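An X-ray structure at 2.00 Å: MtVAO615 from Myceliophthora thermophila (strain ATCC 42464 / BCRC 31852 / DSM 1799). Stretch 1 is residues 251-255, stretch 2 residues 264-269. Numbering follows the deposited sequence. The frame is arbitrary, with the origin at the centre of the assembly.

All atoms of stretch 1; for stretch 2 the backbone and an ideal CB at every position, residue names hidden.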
# COMPACT_ATOMS: atom_id res chain seq x y z
N VAL A 251 -8.78 10.52 8.65
CA VAL A 251 -8.45 10.04 9.99
C VAL A 251 -8.89 11.04 11.05
O VAL A 251 -8.61 12.26 10.95
CB VAL A 251 -6.96 9.70 10.17
CG1 VAL A 251 -6.73 9.07 11.54
CG2 VAL A 251 -6.51 8.71 9.12
N LEU A 252 -9.59 10.52 12.06
CA LEU A 252 -9.99 11.33 13.20
C LEU A 252 -9.06 11.10 14.39
O LEU A 252 -8.64 12.04 15.05
CB LEU A 252 -11.46 11.07 13.57
CG LEU A 252 -12.51 11.25 12.48
CD1 LEU A 252 -13.83 10.67 12.94
CD2 LEU A 252 -12.67 12.73 12.10
N GLU A 253 -8.75 9.82 14.65
CA GLU A 253 -7.98 9.41 15.82
C GLU A 253 -7.11 8.23 15.46
O GLU A 253 -7.50 7.44 14.61
CB GLU A 253 -8.91 8.95 16.94
CG GLU A 253 -9.73 10.10 17.52
CD GLU A 253 -10.63 9.68 18.65
OE1 GLU A 253 -10.18 8.91 19.53
OE2 GLU A 253 -11.79 10.15 18.68
N TRP A 254 -5.94 8.16 16.10
CA TRP A 254 -5.07 6.99 16.09
C TRP A 254 -4.95 6.53 17.53
O TRP A 254 -4.63 7.34 18.41
CB TRP A 254 -3.66 7.32 15.61
CG TRP A 254 -3.55 7.72 14.16
CD1 TRP A 254 -3.34 8.99 13.66
CD2 TRP A 254 -3.64 6.85 13.03
NE1 TRP A 254 -3.30 8.95 12.29
CE2 TRP A 254 -3.48 7.65 11.87
CE3 TRP A 254 -3.85 5.46 12.88
CZ2 TRP A 254 -3.52 7.12 10.58
CZ3 TRP A 254 -3.90 4.93 11.59
CH2 TRP A 254 -3.72 5.76 10.46
N GLU A 255 -5.19 5.24 17.76
CA GLU A 255 -4.88 4.62 19.03
C GLU A 255 -3.59 3.82 18.84
O GLU A 255 -3.48 3.04 17.91
CB GLU A 255 -6.04 3.73 19.47
CG GLU A 255 -5.81 3.01 20.79
CD GLU A 255 -6.72 1.83 20.99
OE1 GLU A 255 -7.58 1.56 20.12
OE2 GLU A 255 -6.58 1.15 22.04
N UNK A 264 -1.54 5.34 23.93
CA UNK A 264 -2.03 6.71 23.70
C UNK A 264 -3.05 6.81 22.58
O UNK A 264 -3.14 5.94 21.71
CB UNK A 264 -0.85 7.64 23.38
N UNK A 265 -3.82 7.90 22.62
CA UNK A 265 -4.68 8.30 21.52
C UNK A 265 -4.14 9.63 20.96
O UNK A 265 -3.85 10.56 21.72
CB UNK A 265 -6.13 8.43 21.98
N UNK A 266 -3.97 9.67 19.63
CA UNK A 266 -3.51 10.84 18.89
C UNK A 266 -4.65 11.36 18.03
O UNK A 266 -5.28 10.61 17.28
CB UNK A 266 -2.29 10.51 18.03
N UNK A 267 -4.92 12.66 18.19
CA UNK A 267 -6.02 13.35 17.52
C UNK A 267 -5.49 14.74 17.11
O UNK A 267 -4.40 15.13 17.54
CB UNK A 267 -7.25 13.46 18.42
N UNK A 268 -6.25 15.49 16.29
CA UNK A 268 -5.84 16.89 16.02
C UNK A 268 -5.72 17.77 17.27
O UNK A 268 -5.01 18.77 17.24
CB UNK A 268 -6.84 17.54 15.06
N UNK A 269 -6.41 17.41 18.36
CA UNK A 269 -6.30 18.16 19.62
C UNK A 269 -5.67 17.40 20.81
O UNK A 269 -5.82 17.82 21.96
CB UNK A 269 -7.70 18.62 20.03

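The two segments run antiparallel, their N-to-C directions 155° apart and their axes 4.6 Å apart at closest approach. The CA pairs fix the register: 253 with 267, 254 with 266, 255 with 265.

At position 264 the CA-to-CB bond points away from stretch 1, and no atom of that stretch lies within 5.5 Å of the ideal CB. The backbone is extended (phi/psi -129/159), so many side chains would fit. The residue is Leu-264, whose contribution here is its carbonyl: O lies 3.5 Å from Glu-255 CA, a CA-H...O contact.

Position 265 is the non-hydrogen-bonded partner of Glu-255, and its CB points to the same sheet face as that residue's. The ideal CB sits 4.0 Å from Trp-254 O and 4.8 Å from Glu-253 OE1. With phi/psi -114/130, a beta-branched residue would suit the strand, while the nearby carboxylate would also allow a polar or basic one. The deposited residue is Val-265, chi1 t. Its CG1 packs 3.4 Å from Glu-253 OE1 and its CG2 4.4 Å from Glu-255 CG, so it fills space beside the two acids without offering them a donor.

Position 266 forms the hydrogen-bonded pair with Trp-254, and both CB atoms lie on one face. Any residue with a free amide could supply the backbone pairing; proline could not. A small or modest apolar side chain would suit the neighbouring indole-bearing residue, though the visible atoms do not single one out. It is Ala-266. Trp-254 N donates to Ala-266 O (2.8 Å, 168°), and Ala-266 N donates to Trp-254 O (2.7 Å, 172°); both bonds are short and nearly linear. The methyl CB lies 4.2 Å from Trp-254 CB, an apolar contact, although the end of the tryptophan side chain leads away.

At 267 the CB points sideways, its ideal position 3.9 Å from Leu-252 O and 4.3 Å from Glu-253 CG. A compact side chain with a methyl for that aliphatic stem would fit, so Val, Ile and Thr are all plausible. Thr-267, chi1 p, places CG2 3.6 Å from Glu-253 CG. Its OG1 instead accepts a hydrogen bond from the backbone N of position 269 (3.0 Å, 139°), within the segment.

Position 268 has phi/psi -58/-23, compatible with proline among others, and its ideal CB has no neighbour in stretch 1 within 5.5 Å. In Pro-268 the ring brings CD to 3.3 Å from Leu-252 O.

Position 269 is out of reach, so stretch 1 sets no preference; the residue is Thr-269.

Stretch 2 264-269: LVATPT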
# COMPACT_ATOMS: atom_id res chain seq x y z
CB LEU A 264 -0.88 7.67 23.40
CG LEU A 264 0.29 7.87 24.37
CD1 LEU A 264 1.34 8.75 23.71
CD2 LEU A 264 -0.19 8.48 25.68
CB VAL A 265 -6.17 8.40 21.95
CG1 VAL A 265 -7.04 8.94 20.82
CG2 VAL A 265 -6.70 7.03 22.38
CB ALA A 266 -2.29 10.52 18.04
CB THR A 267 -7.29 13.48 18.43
OG1 THR A 267 -7.21 14.67 19.21
CG2 THR A 267 -7.50 12.27 19.35
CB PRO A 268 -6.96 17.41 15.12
CG PRO A 268 -7.51 16.19 14.46
CD PRO A 268 -7.45 15.12 15.50
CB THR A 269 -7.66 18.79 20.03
OG1 THR A 269 -8.71 17.81 19.96
CG2 THR A 269 -8.00 19.98 19.11
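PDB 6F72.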